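Local coordinates for protein chorismate mutase (Burkholderia thailandensis, PDB 6CNZ) that catalyses the rearrangement of chorismate to prephenate, a step expected to feed phenylalanine and tyrosine synthesis, at residues Pro69-Thr74 with Ala127-Leu132; Thr63-Asp68 with Ser121-Leu126; Ala53-Val58 with Asp78-Ser83; Ser25-Leu30 with Thr74-Gln79. All coordinates share one frame; numbering follows the deposited sequence.

Interaction 1 of 4, residues Pro69-Thr74 with Ala127-Leu132; sequences PAYART and ARVAPL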
loop_
_atom_site.group_PDB
_atom_site.type_symbol
_atom_site.label_atom_id
_atom_site.label_comp_id
_atom_site.label_asym_id
_atom_site.label_seq_id
_atom_site.Cartn_x
_atom_site.Cartn_y
_atom_site.Cartn_z
ATOM N N PRO A 69 6.125 -0.993 24.704
ATOM C CA PRO A 69 5.662 0.353 24.319
ATOM C C PRO A 69 6.768 1.243 23.779
ATOM O O PRO A 69 6.523 2.026 22.858
ATOM C CB PRO A 69 5.070 0.911 25.628
ATOM C CG PRO A 69 4.705 -0.292 26.430
ATOM C CD PRO A 69 5.730 -1.350 26.080
ATOM N N ALA A 70 7.985 1.142 24.318
ATOM C CA ALA A 70 9.060 2.008 23.843
ATOM C C ALA A 70 9.513 1.605 22.444
ATOM O O ALA A 70 9.864 2.458 21.623
ATOM C CB ALA A 70 10.229 1.979 24.829
ATOM N N TYR A 71 9.513 0.304 22.159
ATOM C CA TYR A 71 9.835 -0.176 20.823
ATOM C C TYR A 71 8.832 0.338 19.799
ATOM O O TYR A 71 9.214 0.790 18.715
ATOM C CB TYR A 71 9.844 -1.694 20.848
ATOM C CG TYR A 71 10.190 -2.385 19.567
ATOM C CD1 TYR A 71 11.366 -2.106 18.901
ATOM C CD2 TYR A 71 9.355 -3.367 19.053
ATOM C CE1 TYR A 71 11.698 -2.763 17.740
ATOM C CE2 TYR A 71 9.676 -4.040 17.898
ATOM C CZ TYR A 71 10.855 -3.737 17.243
ATOM O OH TYR A 71 11.184 -4.414 16.088
ATOM N N ALA A 72 7.542 0.284 20.126
ATOM C CA ALA A 72 6.540 0.803 19.201
ATOM C C ALA A 72 6.643 2.317 19.074
ATOM O O ALA A 72 6.542 2.853 17.967
ATOM C CB ALA A 72 5.144 0.396 19.651
ATOM N N ARG A 73 6.868 3.021 20.188
ATOM C CA ARG A 73 6.960 4.479 20.130
ATOM C C ARG A 73 8.120 4.913 19.246
ATOM O O ARG A 73 7.953 5.736 18.334
ATOM C CB ARG A 73 7.117 5.069 21.536
ATOM C CG ARG A 73 7.185 6.597 21.532
ATOM C CD ARG A 73 7.656 7.192 22.866
ATOM N NE ARG A 73 7.507 8.647 22.830
ATOM C CZ ARG A 73 6.398 9.294 23.185
ATOM N NH1 ARG A 73 5.346 8.619 23.630
ATOM N NH2 ARG A 73 6.342 10.616 23.109
ATOM N N THR A 74 9.303 4.351 19.490
ATOM C CA THR A 74 10.458 4.659 18.656
ATOM C C THR A 74 10.172 4.380 17.186
ATOM O O THR A 74 10.492 5.201 16.321
ATOM C CB THR A 74 11.665 3.846 19.120
ATOM O OG1 THR A 74 12.036 4.275 20.424
ATOM C CG2 THR A 74 12.843 4.054 18.175
ATOM N N ALA A 127 4.502 -6.320 16.014
ATOM C CA ALA A 127 4.411 -7.408 16.986
ATOM C C ALA A 127 4.961 -8.709 16.421
ATOM O O ALA A 127 5.573 -9.497 17.148
ATOM C CB ALA A 127 2.961 -7.611 17.429
ATOM N N ARG A 128 4.741 -8.966 15.127
ATOM C CA ARG A 128 5.273 -10.200 14.560
ATOM C C ARG A 128 6.765 -10.112 14.316
ATOM O O ARG A 128 7.429 -11.150 14.226
ATOM C CB ARG A 128 4.564 -10.557 13.256
ATOM C CG ARG A 128 3.136 -11.048 13.460
ATOM C CD ARG A 128 2.421 -11.176 12.135
ATOM N NE ARG A 128 0.983 -11.346 12.308
ATOM C CZ ARG A 128 0.126 -11.463 11.301
ATOM N NH1 ARG A 128 0.573 -11.432 10.055
ATOM N NH2 ARG A 128 -1.173 -11.606 11.537
ATOM N N VAL A 129 7.305 -8.902 14.195
ATOM C CA VAL A 129 8.741 -8.740 13.991
ATOM C C VAL A 129 9.502 -8.724 15.312
ATOM O O VAL A 129 10.694 -9.058 15.336
ATOM C CB VAL A 129 8.976 -7.473 13.148
ATOM C CG1 VAL A 129 10.432 -7.055 13.143
ATOM C CG2 VAL A 129 8.494 -7.726 11.720
ATOM N N ALA A 130 8.829 -8.419 16.412
ATOM C CA ALA A 130 9.475 -8.278 17.716
ATOM C C ALA A 130 10.407 -9.431 18.087
ATOM O O ALA A 130 11.548 -9.153 18.484
ATOM C CB ALA A 130 8.387 -8.068 18.777
ATOM N N PRO A 131 10.034 -10.712 17.949
ATOM C CA PRO A 131 10.955 -11.785 18.382
ATOM C C PRO A 131 12.294 -11.783 17.657
ATOM O O PRO A 131 13.218 -12.470 18.110
ATOM C CB PRO A 131 10.179 -13.074 18.075
ATOM C CG PRO A 131 8.748 -12.654 17.898
ATOM C CD PRO A 131 8.819 -11.269 17.323
ATOM N N LEU A 132 12.417 -11.061 16.546
ATOM C CA LEU A 132 13.637 -10.981 15.749
ATOM C C LEU A 132 14.486 -9.774 16.109
ATOM O O LEU A 132 15.589 -9.622 15.568
ATOM C CB LEU A 132 13.288 -10.908 14.255
ATOM C CG LEU A 132 12.939 -12.177 13.463
ATOM C CD1 LEU A 132 12.037 -13.143 14.236
ATOM C CD2 LEU A 132 12.283 -11.779 12.159
#
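Y71 meets V129 and A130 where two helices of this all-helical type II chorismate mutase fold come together. Y71 lies in the first turn of helix 69-96. V129 and A130 lie around the C-terminal end of helix 107-129. The contact is small and rests on one aromatic side chain. The two segments bury 91 Å² between them. Their nearest CA atoms, those of Y71 and A130, are 8.7 Å apart, and the tyrosine ring spans that distance.

The ring points across because CG of Y71 is anti to the backbone N (chi1 -179°). Its CE2 comes 4.2 Å from CA of A130 and 4.3 Å from CB of A130. A130 approaches the ring obliquely. Further out, OH of Y71 lies 4.0 Å from CG1 of V129. These two side chains cross at about a right angle. V129 also packs on A16, L17 and L20 of helix 15-29, so it fills a junction of three helices.

No hydrogen bond joins the two segments. The phenol group is satisfied by a third part of the chain: OH of Y71 is hydrogen-bonded to the backbone O of V170, next to C171 of the C138-C171 disulfide. The bond therefore ties the C-terminal tail to the first turn of helix 69-96.

R128 turns to T151 and N148 of the second subunit, with hydrogen bonds from NH2 and NH1. N of L132 donates to O of V129 over 2.9 Å.

Interaction 2 of 4, residues Thr63-Asp68 with Ser121-Leu126; sequences TANGVD and SLIAAL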
loop_
_atom_site.group_PDB
_atom_site.type_symbol
_atom_site.label_atom_id
_atom_site.label_comp_id
_atom_site.label_asym_id
_atom_site.label_seq_id
_atom_site.Cartn_x
_atom_site.Cartn_y
_atom_site.Cartn_z
ATOM N N THR A 63 0.707 -1.803 24.122
ATOM C CA THR A 63 0.414 -2.587 25.318
ATOM C C THR A 63 -0.691 -3.603 25.063
ATOM O O THR A 63 -0.563 -4.780 25.415
ATOM C CB THR A 63 0.015 -1.651 26.454
ATOM O OG1 THR A 63 1.056 -0.687 26.652
ATOM C CG2 THR A 63 -0.198 -2.435 27.728
ATOM N N ALA A 64 -1.788 -3.161 24.449
ATOM C CA ALA A 64 -2.878 -4.076 24.127
ATOM C C ALA A 64 -2.404 -5.238 23.264
ATOM O O ALA A 64 -2.868 -6.369 23.434
ATOM C CB ALA A 64 -4.003 -3.318 23.427
ATOM N N ASN A 65 -1.475 -4.989 22.343
ATOM C CA ASN A 65 -1.017 -6.007 21.404
ATOM C C ASN A 65 0.232 -6.752 21.869
ATOM O O ASN A 65 0.833 -7.478 21.069
ATOM C CB ASN A 65 -0.735 -5.380 20.033
ATOM C CG ASN A 65 -1.982 -4.801 19.379
ATOM O OD1 ASN A 65 -2.692 -5.496 18.651
ATOM N ND2 ASN A 65 -2.244 -3.514 19.623
ATOM N N GLY A 66 0.655 -6.576 23.119
ATOM C CA GLY A 66 1.819 -7.298 23.603
ATOM C C GLY A 66 3.167 -6.812 23.104
ATOM O O GLY A 66 4.169 -7.502 23.310
ATOM N N VAL A 67 3.227 -5.644 22.462
ATOM C CA VAL A 67 4.473 -5.055 21.989
ATOM C C VAL A 67 5.031 -4.127 23.057
ATOM O O VAL A 67 4.284 -3.359 23.671
ATOM C CB VAL A 67 4.248 -4.280 20.680
ATOM C CG1 VAL A 67 5.580 -3.925 20.051
ATOM C CG2 VAL A 67 3.411 -5.088 19.752
ATOM N N ASP A 68 6.349 -4.157 23.241
ATOM C CA ASP A 68 7.028 -3.229 24.149
ATOM C C ASP A 68 6.716 -1.776 23.792
ATOM O O ASP A 68 7.035 -1.339 22.674
ATOM C CB ASP A 68 8.533 -3.456 24.103
ATOM C CG ASP A 68 9.297 -2.402 24.866
ATOM O OD1 ASP A 68 9.166 -2.362 26.101
ATOM O OD2 ASP A 68 10.022 -1.611 24.236
ATOM N N SER A 121 -2.412 -1.628 11.664
ATOM C CA SER A 121 -1.731 -2.660 10.873
ATOM C C SER A 121 -0.237 -2.678 11.172
ATOM O O SER A 121 0.368 -3.749 11.298
ATOM C CB SER A 121 -1.957 -2.432 9.376
ATOM O OG SER A 121 -3.326 -2.272 9.082
ATOM N N LEU A 122 0.368 -1.500 11.288
ATOM C CA LEU A 122 1.787 -1.417 11.610
ATOM C C LEU A 122 2.075 -1.960 12.999
ATOM O O LEU A 122 3.079 -2.658 13.200
ATOM C CB LEU A 122 2.256 0.027 11.499
ATOM C CG LEU A 122 2.463 0.440 10.042
ATOM C CD1 LEU A 122 2.824 1.916 9.955
ATOM C CD2 LEU A 122 3.566 -0.416 9.422
ATOM N N ILE A 123 1.215 -1.654 13.974
ATOM C CA ILE A 123 1.459 -2.164 15.320
ATOM C C ILE A 123 1.360 -3.681 15.335
ATOM O O ILE A 123 2.188 -4.359 15.949
ATOM C CB ILE A 123 0.501 -1.517 16.337
ATOM C CG1 ILE A 123 0.879 -0.055 16.516
ATOM C CG2 ILE A 123 0.566 -2.236 17.676
ATOM C CD1 ILE A 123 0.171 0.601 17.660
ATOM N N ALA A 124 0.371 -4.239 14.635
ATOM C CA ALA A 124 0.267 -5.692 14.544
ATOM C C ALA A 124 1.434 -6.288 13.756
ATOM O O ALA A 124 1.934 -7.370 14.096
ATOM C CB ALA A 124 -1.068 -6.080 13.910
ATOM N N ALA A 125 1.881 -5.601 12.700
ATOM C CA ALA A 125 3.022 -6.097 11.940
ATOM C C ALA A 125 4.297 -6.051 12.772
ATOM O O ALA A 125 5.112 -6.976 12.713
ATOM C CB ALA A 125 3.205 -5.289 10.652
ATOM N N LEU A 126 4.483 -4.979 13.551
ATOM C CA LEU A 126 5.654 -4.874 14.416
ATOM C C LEU A 126 5.672 -5.989 15.456
ATOM O O LEU A 126 6.736 -6.543 15.767
ATOM C CB LEU A 126 5.664 -3.503 15.096
ATOM C CG LEU A 126 6.985 -2.924 15.616
ATOM C CD1 LEU A 126 7.996 -2.741 14.480
ATOM C CD2 LEU A 126 6.710 -1.594 16.299
#
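ND2 of N65 is hydrogen-bonded to the backbone O of R61, and the same nitrogen rests 3.6 Å from CG2 of I123. At the other end of the amide, OD1 of N65 has a weak hydrogen bond with NE2 of Q120. The two links, one of them weak, probably limit how the amide can turn.

CG of N65 stands beside its own backbone N (chi1 -64°), which brings the amide across the CG2 methyl of I123. I123 answers with its CG2 branch alone, 4.0 Å from CG of N65. The side chains cross at about a right angle. CD1 of I123 leads to O of V58 in helix 48-64.

Residues 63-64 end helix 48-64, and a Schellman motif closes it. G66 is its C-prime residue, with positive phi. N of G66 bonds to O of T63 over 3.2 Å, and N of V67 bonds to O of A62. This turn swings the chain round so that V67 points back at helix 107-129. CG2 of V67 lies 4.1 Å from O of I123, a loose contact. D68 then takes the N-cap position of helix 69-96.

The backbones come nearest at N65 and A124, whose CA atoms are 7.0 Å apart. A124 and A125 turn to another partner and pack on L152 of the second subunit.

Interaction 3 of 4, residues Ala53-Val58 with Asp78-Ser83; sequences ALLTDV and DQIAAS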
loop_
_atom_site.group_PDB
_atom_site.type_symbol
_atom_site.label_atom_id
_atom_site.label_comp_id
_atom_site.label_asym_id
_atom_site.label_seq_id
_atom_site.Cartn_x
_atom_site.Cartn_y
_atom_site.Cartn_z
ATOM N N ALA A 53 0.105 13.278 20.130
ATOM C CA ALA A 53 -1.111 12.507 20.322
ATOM C C ALA A 53 -0.986 11.138 19.672
ATOM O O ALA A 53 -1.345 10.117 20.271
ATOM C CB ALA A 53 -2.306 13.268 19.754
ATOM N N LEU A 54 -0.477 11.095 18.441
ATOM C CA LEU A 54 -0.291 9.814 17.772
ATOM C C LEU A 54 0.599 8.890 18.599
ATOM O O LEU A 54 0.273 7.715 18.806
ATOM C CB LEU A 54 0.299 10.035 16.385
ATOM C CG LEU A 54 0.760 8.764 15.671
ATOM C CD1 LEU A 54 -0.401 7.787 15.483
ATOM C CD2 LEU A 54 1.400 9.105 14.332
ATOM N N LEU A 55 1.728 9.409 19.094
ATOM C CA LEU A 55 2.652 8.555 19.831
ATOM C C LEU A 55 2.051 8.089 21.149
ATOM O O LEU A 55 2.316 6.962 21.586
ATOM C CB LEU A 55 3.977 9.283 20.062
ATOM C CG LEU A 55 4.777 9.646 18.800
ATOM C CD1 LEU A 55 5.780 10.758 19.099
ATOM C CD2 LEU A 55 5.488 8.433 18.183
ATOM N N THR A 56 1.240 8.928 21.795
ATOM C CA THR A 56 0.526 8.486 22.989
ATOM C C THR A 56 -0.392 7.320 22.654
ATOM O O THR A 56 -0.375 6.284 23.329
ATOM C CB THR A 56 -0.260 9.655 23.598
ATOM O OG1 THR A 56 0.652 10.578 24.209
ATOM C CG2 THR A 56 -1.262 9.166 24.644
ATOM N N ASP A 57 -1.170 7.456 21.579
ATOM C CA ASP A 57 -2.037 6.365 21.151
ATOM C C ASP A 57 -1.230 5.112 20.808
ATOM O O ASP A 57 -1.647 3.990 21.122
ATOM C CB ASP A 57 -2.876 6.809 19.952
ATOM C CG ASP A 57 -3.984 5.829 19.622
ATOM O OD1 ASP A 57 -4.776 5.508 20.530
ATOM O OD2 ASP A 57 -4.083 5.393 18.456
ATOM N N VAL A 58 -0.079 5.281 20.157
ATOM C CA VAL A 58 0.741 4.121 19.796
ATOM C C VAL A 58 1.179 3.368 21.042
ATOM O O VAL A 58 1.202 2.130 21.062
ATOM C CB VAL A 58 1.950 4.559 18.949
ATOM C CG1 VAL A 58 3.088 3.521 19.035
ATOM C CG2 VAL A 58 1.508 4.801 17.500
ATOM N N ASP A 78 10.093 7.132 14.059
ATOM C CA ASP A 78 10.709 6.984 12.740
ATOM C C ASP A 78 9.698 7.146 11.602
ATOM O O ASP A 78 10.062 7.642 10.529
ATOM C CB ASP A 78 11.409 5.627 12.621
ATOM C CG ASP A 78 12.680 5.547 13.465
ATOM O OD1 ASP A 78 13.267 6.600 13.783
ATOM O OD2 ASP A 78 13.110 4.425 13.782
ATOM N N GLN A 79 8.447 6.699 11.789
ATOM C CA GLN A 79 7.433 6.899 10.743
ATOM C C GLN A 79 7.177 8.380 10.519
ATOM O O GLN A 79 7.105 8.847 9.374
ATOM C CB GLN A 79 6.111 6.197 11.093
ATOM C CG GLN A 79 6.223 4.680 11.362
ATOM C CD GLN A 79 7.164 3.970 10.403
ATOM O OE1 GLN A 79 6.859 3.809 9.214
ATOM N NE2 GLN A 79 8.319 3.528 10.917
ATOM N N ILE A 80 7.029 9.126 11.618
ATOM C CA ILE A 80 6.858 10.578 11.571
ATOM C C ILE A 80 8.071 11.246 10.916
ATOM O O ILE A 80 7.927 12.047 9.983
ATOM C CB ILE A 80 6.604 11.112 12.996
ATOM C CG1 ILE A 80 5.258 10.595 13.516
ATOM C CG2 ILE A 80 6.685 12.652 13.060
ATOM C CD1 ILE A 80 5.111 10.679 15.038
ATOM N N ALA A 81 9.284 10.927 11.391
ATOM C CA ALA A 81 10.494 11.498 10.790
ATOM C C ALA A 81 10.541 11.256 9.284
ATOM O O ALA A 81 10.904 12.151 8.508
ATOM C CB ALA A 81 11.740 10.894 11.447
ATOM N N ALA A 82 10.199 10.035 8.867
ATOM C CA ALA A 82 10.237 9.663 7.453
ATOM C C ALA A 82 9.194 10.430 6.653
ATOM O O ALA A 82 9.469 10.898 5.536
ATOM C CB ALA A 82 10.008 8.156 7.308
ATOM N N SER A 83 7.991 10.564 7.209
ATOM C CA SER A 83 6.946 11.343 6.548
ATOM C C SER A 83 7.396 12.790 6.353
ATOM O O SER A 83 7.326 13.334 5.243
ATOM C CB SER A 83 5.656 11.271 7.373
ATOM O OG SER A 83 4.621 12.036 6.788
#
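L54 and L55 of helix 48-64 receive a single side chain from 78-83, that of I80. Two helices of the all-helical type II chorismate mutase fold pack here through an apolar isoleucine-leucine contact. The second segment opens with D78, hydrogen-bonded through OD2 to ND1 of H169. Q79 starts out toward helix 48-64, but its amide leads off.

I80 then carries the whole contact with its terminal methyl. CG1 lies beside the backbone N (chi1 -66°), and the chain runs on extended (chi2 161°), so CD1 is its leading atom. CD1 of I80 lies 3.9 Å from CD2 of L55. The same methyl is also 3.9 Å from CG of L55, and the two side chains meet tip to tip. L54 comes past in the opposite direction, with its CD2 4.1 Å from CD1 of I80. The methyl thus sits against both leucines, and no polar bond crosses here.

After it, A82 turns to A166 of helix 157-166 and to L28 of helix 15-29. A nitrate ion lies about 4 Å from the side chain of L54. L54 also packs on R27 of helix 15-29, while L55 lies against F76 and D77 of helix 69-96.

Interaction 4 of 4, residues Ser25-Leu30 with Thr74-Gln79; sequences SQRLAL and TFFDDQ. With NO3 (nitrate ion), chain I; NO3 (nitrate ion), chain G.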
loop_
_atom_site.group_PDB
_atom_site.type_symbol
_atom_site.label_atom_id
_atom_site.label_comp_id
_atom_site.label_asym_id
_atom_site.label_seq_id
_atom_site.Cartn_x
_atom_site.Cartn_y
_atom_site.Cartn_z
ATOM N N SER A 25 5.990 1.242 3.738
ATOM C CA SER A 25 6.018 1.938 2.459
ATOM C C SER A 25 4.638 2.484 2.108
ATOM O O SER A 25 4.513 3.600 1.590
ATOM C CB SER A 25 6.530 0.980 1.374
ATOM O OG SER A 25 6.342 1.515 0.079
ATOM N N GLN A 26 3.596 1.705 2.394
ATOM C CA GLN A 26 2.236 2.156 2.147
ATOM C C GLN A 26 1.924 3.414 2.952
ATOM O O GLN A 26 1.350 4.374 2.425
ATOM C CB GLN A 26 1.261 1.016 2.474
ATOM C CG GLN A 26 -0.181 1.259 2.088
ATOM C CD GLN A 26 -1.083 0.019 2.265
ATOM O OE1 GLN A 26 -0.615 -1.118 2.290
ATOM N NE2 GLN A 26 -2.379 0.255 2.382
ATOM N N ARG A 27 2.328 3.448 4.218
ATOM C CA ARG A 27 2.091 4.648 5.022
ATOM C C ARG A 27 2.892 5.828 4.493
ATOM O O ARG A 27 2.374 6.951 4.392
ATOM C CB ARG A 27 2.443 4.386 6.485
ATOM C CG ARG A 27 1.926 5.451 7.438
ATOM C CD ARG A 27 2.598 5.338 8.801
ATOM N NE ARG A 27 1.895 6.129 9.796
ATOM C CZ ARG A 27 2.102 7.422 9.996
ATOM N NH1 ARG A 27 3.018 8.068 9.281
ATOM N NH2 ARG A 27 1.391 8.064 10.915
ATOM N N LEU A 28 4.147 5.585 4.114
ATOM C CA LEU A 28 5.000 6.654 3.605
ATOM C C LEU A 28 4.459 7.244 2.310
ATOM O O LEU A 28 4.647 8.432 2.049
ATOM C CB LEU A 28 6.420 6.119 3.393
ATOM C CG LEU A 28 7.520 7.110 3.056
ATOM C CD1 LEU A 28 7.528 8.276 4.072
ATOM C CD2 LEU A 28 8.898 6.399 2.987
ATOM N N ALA A 29 3.794 6.437 1.480
ATOM C CA ALA A 29 3.280 6.957 0.228
ATOM C C ALA A 29 2.159 7.972 0.438
ATOM O O ALA A 29 1.909 8.793 -0.450
ATOM C CB ALA A 29 2.782 5.812 -0.661
ATOM N N LEU A 30 1.470 7.918 1.573
ATOM C CA LEU A 30 0.445 8.907 1.873
ATOM C C LEU A 30 1.043 10.255 2.275
ATOM O O LEU A 30 0.292 11.214 2.472
ATOM C CB LEU A 30 -0.482 8.370 2.967
ATOM C CG LEU A 30 -1.350 7.158 2.608
ATOM C CD1 LEU A 30 -1.882 6.472 3.864
ATOM C CD2 LEU A 30 -2.514 7.587 1.726
ATOM N N THR A 74 9.303 4.351 19.490
ATOM C CA THR A 74 10.458 4.659 18.656
ATOM C C THR A 74 10.172 4.380 17.186
ATOM O O THR A 74 10.492 5.201 16.321
ATOM C CB THR A 74 11.665 3.846 19.120
ATOM O OG1 THR A 74 12.036 4.275 20.424
ATOM C CG2 THR A 74 12.843 4.054 18.175
ATOM N N PHE A 75 9.560 3.227 16.890
ATOM C CA PHE A 75 9.216 2.908 15.510
ATOM C C PHE A 75 8.315 3.979 14.911
ATOM O O PHE A 75 8.463 4.336 13.734
ATOM C CB PHE A 75 8.550 1.537 15.432
ATOM C CG PHE A 75 8.119 1.134 14.035
ATOM C CD1 PHE A 75 9.049 0.672 13.112
ATOM C CD2 PHE A 75 6.787 1.197 13.660
ATOM C CE1 PHE A 75 8.665 0.289 11.835
ATOM C CE2 PHE A 75 6.383 0.811 12.382
ATOM C CZ PHE A 75 7.327 0.353 11.464
ATOM N N PHE A 76 7.392 4.528 15.706
ATOM C CA PHE A 76 6.519 5.549 15.136
ATOM C C PHE A 76 7.176 6.922 15.138
ATOM O O PHE A 76 6.894 7.722 14.238
ATOM C CB PHE A 76 5.152 5.553 15.834
ATOM C CG PHE A 76 4.168 4.589 15.204
ATOM C CD1 PHE A 76 4.187 3.234 15.528
ATOM C CD2 PHE A 76 3.256 5.026 14.255
ATOM C CE1 PHE A 76 3.296 2.341 14.935
ATOM C CE2 PHE A 76 2.361 4.132 13.657
ATOM C CZ PHE A 76 2.384 2.787 14.001
ATOM N N ASP A 77 8.100 7.192 16.070
ATOM C CA ASP A 77 9.006 8.329 15.887
ATOM C C ASP A 77 9.626 8.313 14.495
ATOM O O ASP A 77 9.663 9.343 13.807
ATOM C CB ASP A 77 10.120 8.321 16.935
ATOM C CG ASP A 77 9.685 8.898 18.271
ATOM O OD1 ASP A 77 8.682 9.651 18.319
ATOM O OD2 ASP A 77 10.360 8.600 19.285
ATOM N N ASP A 78 10.093 7.132 14.059
ATOM C CA ASP A 78 10.709 6.984 12.740
ATOM C C ASP A 78 9.698 7.146 11.602
ATOM O O ASP A 78 10.062 7.642 10.529
ATOM C CB ASP A 78 11.409 5.627 12.621
ATOM C CG ASP A 78 12.680 5.547 13.465
ATOM O OD1 ASP A 78 13.267 6.600 13.783
ATOM O OD2 ASP A 78 13.110 4.425 13.782
ATOM N N GLN A 79 8.447 6.699 11.789
ATOM C CA GLN A 79 7.433 6.899 10.743
ATOM C C GLN A 79 7.177 8.380 10.519
ATOM O O GLN A 79 7.105 8.847 9.374
ATOM C CB GLN A 79 6.111 6.197 11.093
ATOM C CG GLN A 79 6.223 4.680 11.362
ATOM C CD GLN A 79 7.164 3.970 10.403
ATOM O OE1 GLN A 79 6.859 3.809 9.214
ATOM N NE2 GLN A 79 8.319 3.528 10.917
HETATM N N NO3 I . 2.283 11.544 11.033
HETATM O O1 NO3 I . 3.170 10.985 10.316
HETATM O O2 NO3 I . 1.122 11.039 11.127
HETATM O O3 NO3 I . 2.549 12.615 11.658
HETATM N N NO3 G . 9.162 3.065 -0.841
HETATM O O1 NO3 G . 8.279 3.478 -0.027
HETATM O O2 NO3 G . 10.026 3.870 -1.310
HETATM O O3 NO3 G . 9.173 1.849 -1.193
HETATM O O HOH W 1 5.445 7.437 7.424
#
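R27 is stretched out toward Q79 and F76, with CG anti to the backbone N (chi1 -166°) and the chain extended as far as NE. Q79 instead bends at chi2 (-41°), which folds its amide back along its own helix. NE2 of Q79 donates to O of F75 over 2.9 Å, and is also held by the backbone O of A166. N of Q79 bonds to the same F75 oxygen from the opposite face of its carbonyl plane. The amide nitrogen also sits over the centre of the F75 ring, 3.3 Å above its plane.

CB of Q79 lies over one face of the R27 guanidinium, 4.0 Å from NH1 of R27. F76 approaches obliquely, with CE2 4.4 Å from NE of R27. The edge of the guanidinium serves a nitrate ion through two bonds. NH1 of R27 reaches O1 of this nitrate at 3.1 Å, and NH2 reaches O2 at 3.0 Å. A water accepts from NH1 of R27 and donates to O of Q79.

Nitrate probably came from the crystallisation liquor. Its pairing with an arginine is consistent with an anion pocket, such as chorismate mutases of this family use for substrate carboxylates. Around the site, L54 of helix 48-64 packs on R27, and L122 of helix 107-129 packs on both R27 and F76. L28 packs on Q159, A162 and L163 of helix 157-166.

How the interactions relate
Helix 69-96 runs through interactions 1, 3 and 4, from its first turn to near its middle. It packs in turn on helices 107-129, 15-29 and 48-64. Interaction 2 joins the end of helix 48-64 to helix 107-129. The segments of interactions 1 and 2 alternate along the chain, and interactions 3 and 4 share D78 and Q79. Interactions 1 and 2 have centres about 7 Å apart, on the same side of the chain's centre. Interactions 3 and 4 are also about 7 Å apart, and interaction 4 lies at the chain's centre. About 14 Å separates one pair from the other. L126 bridges this gap by packing on F75. Together the contacts make one helical core.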